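Local coordinates for Glyoxalase/bleomycin resistance protein/dioxygenase (Nostoc punctiforme PCC 73102, PDB 3KOL) that binds cobalt at a site shared between two subunits and may act as a dioxygenase or lactoylglutathione lyase of the vicinal oxygen chelate type, at residues 25-37 with 136-148. Sequence-based numbering, arbitrary orientation.
Sequences LNVQDMQASRYFY and VYFYDPDGFMIEI. With CO (cobalt (II) ion), chain C.
The turn 140-143, a type I beta turn joining antiparallel strands 134-139 and 145-150, enters the angle between strand 17-27 and helix 30-40, with V27 CA 6.3 Å from D142 CA. It is a compact example of how a hairpin loop can tie together the two beta-alpha-beta-beta-beta modules of a vicinal oxygen chelate fold. The same hairpin carries E147, which binds cobalt with H99 and H22 of the second subunit.

D142 grips the chain just past the strand end: Q28 N donates to D142 OD1 (3.0 Å, nearly straight at 171°) on its syn side, while D142 OD2 accepts from two waters that both also bond to S33 OG. D140 works in two directions. Its CG lies between the backbone N and the carbonyl carbon (chi1 79°), which lets OD1 turn back on the loop and accept from D142 N, closing an Asx turn, and from F144 N on the opposite face of the carboxylate. D140 OD2 accepts from Y37 OH at 2.7 Å, on the anti side. With CG anti to the backbone N (chi1 -176°), the F36 ring reaches across to the turn, where D140 CA and P141 CD cover one face, each 3.9 Å from the centroid; its rim meets that of F138 (F36 CZ to F138 CE1 3.5 Å). L25 CD2 lies over one face of the F144 ring in a CH-pi contact.

Two buried or half-buried carboxylates thus receive peptide N-H, hydroxyl and water donors, which would favour their ionised forms.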
loop_
_atom_site.group_PDB
_atom_site.type_symbol
_atom_site.label_atom_id
_atom_site.label_comp_id
_atom_site.label_asym_id
_atom_site.label_seq_id
_atom_site.Cartn_x
_atom_site.Cartn_y
_atom_site.Cartn_z
ATOM N N LEU A 25 0.604 6.160 5.217
ATOM C CA LEU A 25 -0.412 7.115 4.823
ATOM C C LEU A 25 -0.225 8.382 5.647
ATOM O O LEU A 25 0.196 8.319 6.801
ATOM C CB LEU A 25 -1.820 6.566 5.098
ATOM C CG LEU A 25 -2.259 5.195 4.567
ATOM C CD1 LEU A 25 -3.723 4.955 4.950
ATOM C CD2 LEU A 25 -2.101 5.134 3.059
ATOM N N ASN A 26 -0.512 9.529 5.039
ATOM C CA ASN A 26 -0.448 10.806 5.744
ATOM C C ASN A 26 -1.899 11.116 6.087
ATOM O O ASN A 26 -2.765 11.051 5.215
ATOM C CB ASN A 26 0.096 11.916 4.849
ATOM C CG ASN A 26 1.566 11.760 4.568
ATOM O OD1 ASN A 26 2.316 11.272 5.414
ATOM N ND2 ASN A 26 1.993 12.180 3.381
ATOM N N VAL A 27 -2.166 11.444 7.345
ATOM C CA VAL A 27 -3.532 11.735 7.762
ATOM C C VAL A 27 -3.635 13.107 8.425
ATOM O O VAL A 27 -2.792 13.474 9.245
ATOM C CB VAL A 27 -4.029 10.659 8.738
ATOM C CG1 VAL A 27 -3.952 9.288 8.067
ATOM C CG2 VAL A 27 -3.189 10.663 10.000
ATOM N N GLN A 28 -4.666 13.863 8.067
ATOM C CA GLN A 28 -4.856 15.198 8.631
ATOM C C GLN A 28 -5.365 15.129 10.071
ATOM O O GLN A 28 -4.989 15.952 10.908
ATOM C CB GLN A 28 -5.837 15.999 7.763
ATOM C CG GLN A 28 -5.792 17.506 8.004
ATOM C CD GLN A 28 -6.514 17.931 9.269
ATOM O OE1 GLN A 28 -6.064 18.828 9.987
ATOM N NE2 GLN A 28 -7.655 17.306 9.535
ATOM N N ASP A 29 -6.210 14.139 10.354
ATOM C CA ASP A 29 -6.787 13.960 11.686
ATOM C C ASP A 29 -6.398 12.592 12.247
ATOM O O ASP A 29 -7.088 11.600 12.014
ATOM C CB ASP A 29 -8.315 14.068 11.605
ATOM C CG ASP A 29 -8.970 14.166 12.973
ATOM O OD1 ASP A 29 -8.467 13.542 13.929
ATOM O OD2 ASP A 29 -10.005 14.857 13.087
HETATM N N MSE A 30 -5.305 12.547 13.002
HETATM C CA MSE A 30 -4.811 11.294 13.570
HETATM C C MSE A 30 -5.831 10.462 14.347
HETATM O O MSE A 30 -5.921 9.254 14.145
HETATM C CB MSE A 30 -3.593 11.565 14.460
HETATM C CG MSE A 30 -3.015 10.314 15.125
HETATM SE SE MSE A 30 -2.508 8.930 13.854
HETATM C CE MSE A 30 -0.752 9.595 13.389
ATOM N N GLN A 31 -6.597 11.087 15.234
ATOM C CA GLN A 31 -7.571 10.327 16.012
ATOM C C GLN A 31 -8.714 9.782 15.157
ATOM O O GLN A 31 -9.222 8.693 15.424
ATOM C CB GLN A 31 -8.110 11.180 17.165
ATOM C CG GLN A 31 -7.007 11.670 18.101
ATOM C CD GLN A 31 -6.150 10.536 18.654
ATOM O OE1 GLN A 31 -4.920 10.641 18.710
ATOM N NE2 GLN A 31 -6.799 9.452 19.076
ATOM N N ALA A 32 -9.118 10.528 14.133
ATOM C CA ALA A 32 -10.188 10.063 13.254
ATOM C C ALA A 32 -9.684 8.835 12.497
ATOM O O ALA A 32 -10.433 7.886 12.259
ATOM C CB ALA A 32 -10.586 11.160 12.271
ATOM N N SER A 33 -8.406 8.854 12.130
ATOM C CA SER A 33 -7.811 7.733 11.408
ATOM C C SER A 33 -7.538 6.539 12.320
ATOM O O SER A 33 -7.710 5.394 11.900
ATOM C CB SER A 33 -6.532 8.186 10.696
ATOM O OG SER A 33 -6.848 9.151 9.700
ATOM N N ARG A 34 -7.111 6.789 13.558
ATOM C CA ARG A 34 -6.882 5.686 14.494
ATOM C C ARG A 34 -8.237 5.029 14.752
ATOM O O ARG A 34 -8.336 3.814 14.905
ATOM C CB ARG A 34 -6.323 6.181 15.836
ATOM C CG ARG A 34 -4.894 6.693 15.802
ATOM C CD ARG A 34 -4.399 7.039 17.218
ATOM N NE ARG A 34 -4.294 5.860 18.083
ATOM C CZ ARG A 34 -5.108 5.597 19.103
ATOM N NH1 ARG A 34 -6.099 6.429 19.401
ATOM N NH2 ARG A 34 -4.928 4.504 19.834
ATOM N N TYR A 35 -9.287 5.840 14.802
ATOM C CA TYR A 35 -10.622 5.302 15.042
ATOM C C TYR A 35 -11.061 4.425 13.867
ATOM O O TYR A 35 -11.572 3.319 14.049
ATOM C CB TYR A 35 -11.627 6.436 15.227
ATOM C CG TYR A 35 -12.926 5.972 15.845
ATOM C CD1 TYR A 35 -13.019 5.724 17.213
ATOM C CD2 TYR A 35 -14.055 5.748 15.056
ATOM C CE1 TYR A 35 -14.206 5.265 17.784
ATOM C CE2 TYR A 35 -15.246 5.285 15.615
ATOM C CZ TYR A 35 -15.313 5.047 16.979
ATOM O OH TYR A 35 -16.488 4.596 17.534
ATOM N N PHE A 36 -10.855 4.936 12.661
ATOM C CA PHE A 36 -11.221 4.229 11.433
ATOM C C PHE A 36 -10.484 2.893 11.298
ATOM O O PHE A 36 -11.106 1.838 11.224
ATOM C CB PHE A 36 -10.891 5.117 10.228
ATOM C CG PHE A 36 -11.303 4.537 8.900
ATOM C CD1 PHE A 36 -12.622 4.631 8.461
ATOM C CD2 PHE A 36 -10.362 3.937 8.069
ATOM C CE1 PHE A 36 -12.994 4.140 7.210
ATOM C CE2 PHE A 36 -10.722 3.439 6.816
ATOM C CZ PHE A 36 -12.039 3.542 6.384
ATOM N N TYR A 37 -9.153 2.941 11.258
ATOM C CA TYR A 37 -8.356 1.730 11.087
ATOM C C TYR A 37 -8.285 0.800 12.291
ATOM O O TYR A 37 -8.374 -0.414 12.137
ATOM C CB TYR A 37 -6.935 2.105 10.646
ATOM C CG TYR A 37 -6.889 2.667 9.239
ATOM C CD1 TYR A 37 -7.100 1.843 8.136
ATOM C CD2 TYR A 37 -6.678 4.025 9.016
ATOM C CE1 TYR A 37 -7.103 2.356 6.838
ATOM C CE2 TYR A 37 -6.683 4.556 7.721
ATOM C CZ TYR A 37 -6.895 3.713 6.638
ATOM O OH TYR A 37 -6.904 4.235 5.362
ATOM N N VAL A 136 -16.036 -4.719 -1.420
ATOM C CA VAL A 136 -16.729 -3.487 -1.081
ATOM C C VAL A 136 -15.655 -2.413 -0.931
ATOM O O VAL A 136 -14.591 -2.665 -0.358
ATOM C CB VAL A 136 -17.542 -3.639 0.225
ATOM C CG1 VAL A 136 -16.616 -3.919 1.396
ATOM C CG2 VAL A 136 -18.368 -2.381 0.477
ATOM N N TYR A 137 -15.928 -1.228 -1.470
ATOM C CA TYR A 137 -14.983 -0.114 -1.436
ATOM C C TYR A 137 -15.551 1.084 -0.694
ATOM O O TYR A 137 -16.736 1.400 -0.814
ATOM C CB TYR A 137 -14.636 0.325 -2.862
ATOM C CG TYR A 137 -14.128 -0.783 -3.746
ATOM C CD1 TYR A 137 -12.771 -0.895 -4.050
ATOM C CD2 TYR A 137 -15.006 -1.723 -4.286
ATOM C CE1 TYR A 137 -12.304 -1.917 -4.871
ATOM C CE2 TYR A 137 -14.549 -2.747 -5.105
ATOM C CZ TYR A 137 -13.201 -2.838 -5.396
ATOM O OH TYR A 137 -12.754 -3.839 -6.226
ATOM N N PHE A 138 -14.691 1.760 0.055
ATOM C CA PHE A 138 -15.091 2.929 0.824
ATOM C C PHE A 138 -13.859 3.783 1.099
ATOM O O PHE A 138 -12.735 3.284 1.094
ATOM C CB PHE A 138 -15.753 2.485 2.134
ATOM C CG PHE A 138 -14.964 1.450 2.890
ATOM C CD1 PHE A 138 -14.125 1.820 3.934
ATOM C CD2 PHE A 138 -15.049 0.105 2.541
ATOM C CE1 PHE A 138 -13.379 0.867 4.623
ATOM C CE2 PHE A 138 -14.306 -0.859 3.220
ATOM C CZ PHE A 138 -13.469 -0.476 4.266
ATOM N N TYR A 139 -14.075 5.072 1.330
ATOM C CA TYR A 139 -12.983 6.006 1.595
ATOM C C TYR A 139 -12.691 6.153 3.083
ATOM O O TYR A 139 -13.601 6.052 3.914
ATOM C CB TYR A 139 -13.333 7.381 1.026
ATOM C CG TYR A 139 -13.526 7.389 -0.469
ATOM C CD1 TYR A 139 -12.451 7.158 -1.326
ATOM C CD2 TYR A 139 -14.784 7.615 -1.034
ATOM C CE1 TYR A 139 -12.619 7.152 -2.703
ATOM C CE2 TYR A 139 -14.962 7.611 -2.416
ATOM C CZ TYR A 139 -13.871 7.378 -3.242
ATOM O OH TYR A 139 -14.018 7.362 -4.607
ATOM N N ASP A 140 -11.421 6.389 3.416
ATOM C CA ASP A 140 -11.025 6.590 4.807
ATOM C C ASP A 140 -11.222 8.082 5.086
ATOM O O ASP A 140 -11.602 8.826 4.179
ATOM C CB ASP A 140 -9.570 6.124 5.045
ATOM C CG ASP A 140 -8.511 7.120 4.570
ATOM O OD1 ASP A 140 -8.830 8.145 3.927
ATOM O OD2 ASP A 140 -7.321 6.859 4.849
ATOM N N PRO A 141 -10.991 8.538 6.333
ATOM C CA PRO A 141 -11.169 9.953 6.687
ATOM C C PRO A 141 -10.528 11.003 5.780
ATOM O O PRO A 141 -11.016 12.133 5.701
ATOM C CB PRO A 141 -10.622 10.022 8.112
ATOM C CG PRO A 141 -10.974 8.675 8.657
ATOM C CD PRO A 141 -10.578 7.760 7.514
ATOM N N ASP A 142 -9.442 10.640 5.100
ATOM C CA ASP A 142 -8.747 11.582 4.226
ATOM C C ASP A 142 -9.126 11.440 2.759
ATOM O O ASP A 142 -8.681 12.223 1.921
ATOM C CB ASP A 142 -7.233 11.418 4.377
ATOM C CG ASP A 142 -6.735 11.876 5.732
ATOM O OD1 ASP A 142 -6.695 13.102 5.959
ATOM O OD2 ASP A 142 -6.398 11.015 6.575
ATOM N N GLY A 143 -9.940 10.441 2.449
ATOM C CA GLY A 143 -10.349 10.246 1.072
ATOM C C GLY A 143 -9.573 9.163 0.350
ATOM O O GLY A 143 -9.691 9.030 -0.867
ATOM N N PHE A 144 -8.770 8.393 1.081
ATOM C CA PHE A 144 -8.011 7.304 0.464
ATOM C C PHE A 144 -8.925 6.084 0.398
ATOM O O PHE A 144 -9.511 5.683 1.404
ATOM C CB PHE A 144 -6.763 6.969 1.283
ATOM C CG PHE A 144 -5.925 5.880 0.680
ATOM C CD1 PHE A 144 -5.353 6.046 -0.575
ATOM C CD2 PHE A 144 -5.729 4.678 1.353
ATOM C CE1 PHE A 144 -4.598 5.028 -1.158
ATOM C CE2 PHE A 144 -4.974 3.651 0.782
ATOM C CZ PHE A 144 -4.409 3.826 -0.476
HETATM N N MSE A 145 -9.037 5.484 -0.782
HETATM C CA MSE A 145 -9.927 4.345 -0.960
HETATM C C MSE A 145 -9.443 3.015 -0.397
HETATM O O MSE A 145 -8.333 2.568 -0.681
HETATM C CB MSE A 145 -10.263 4.165 -2.441
HETATM C CG MSE A 145 -11.232 3.031 -2.704
HETATM SE SE MSE A 145 -11.593 2.817 -4.587
HETATM C CE MSE A 145 -13.149 3.966 -4.700
ATOM N N ILE A 146 -10.306 2.380 0.391
ATOM C CA ILE A 146 -10.007 1.089 1.000
ATOM C C ILE A 146 -10.944 0.035 0.424
ATOM O O ILE A 146 -12.112 0.306 0.159
ATOM C CB ILE A 146 -10.214 1.122 2.533
ATOM C CG1 ILE A 146 -9.290 2.166 3.162
ATOM C CG2 ILE A 146 -9.948 -0.267 3.133
ATOM C CD1 ILE A 146 -7.815 1.888 2.931
ATOM N N GLU A 147 -10.423 -1.163 0.206
ATOM C CA GLU A 147 -11.240 -2.248 -0.306
ATOM C C GLU A 147 -11.164 -3.404 0.670
ATOM O O GLU A 147 -10.108 -3.684 1.222
ATOM C CB GLU A 147 -10.730 -2.721 -1.673
ATOM C CG GLU A 147 -11.348 -4.040 -2.161
ATOM C CD GLU A 147 -10.708 -4.545 -3.445
ATOM O OE1 GLU A 147 -9.930 -3.781 -4.049
ATOM O OE2 GLU A 147 -10.999 -5.693 -3.859
ATOM N N ILE A 148 -12.298 -4.038 0.930
ATOM C CA ILE A 148 -12.307 -5.226 1.771
ATOM C C ILE A 148 -12.816 -6.284 0.807
ATOM O O ILE A 148 -13.843 -6.090 0.165
ATOM C CB ILE A 148 -13.259 -5.098 2.985
ATOM C CG1 ILE A 148 -12.651 -4.137 4.014
ATOM C CG2 ILE A 148 -13.483 -6.480 3.614
ATOM C CD1 ILE A 148 -13.495 -3.954 5.288
HETATM CO CO CO C . -8.714 -3.923 -5.789
HETATM O O HOH W 1 -7.429 12.055 9.000
HETATM O O HOH W 2 -7.244 8.631 7.066
HETATM O O HOH W 3 -10.201 -3.273 -7.017
HETATM O O HOH W 4 -9.766 -5.803 -6.328
HETATM O O HOH W 5 -7.825 -4.126 -7.800
#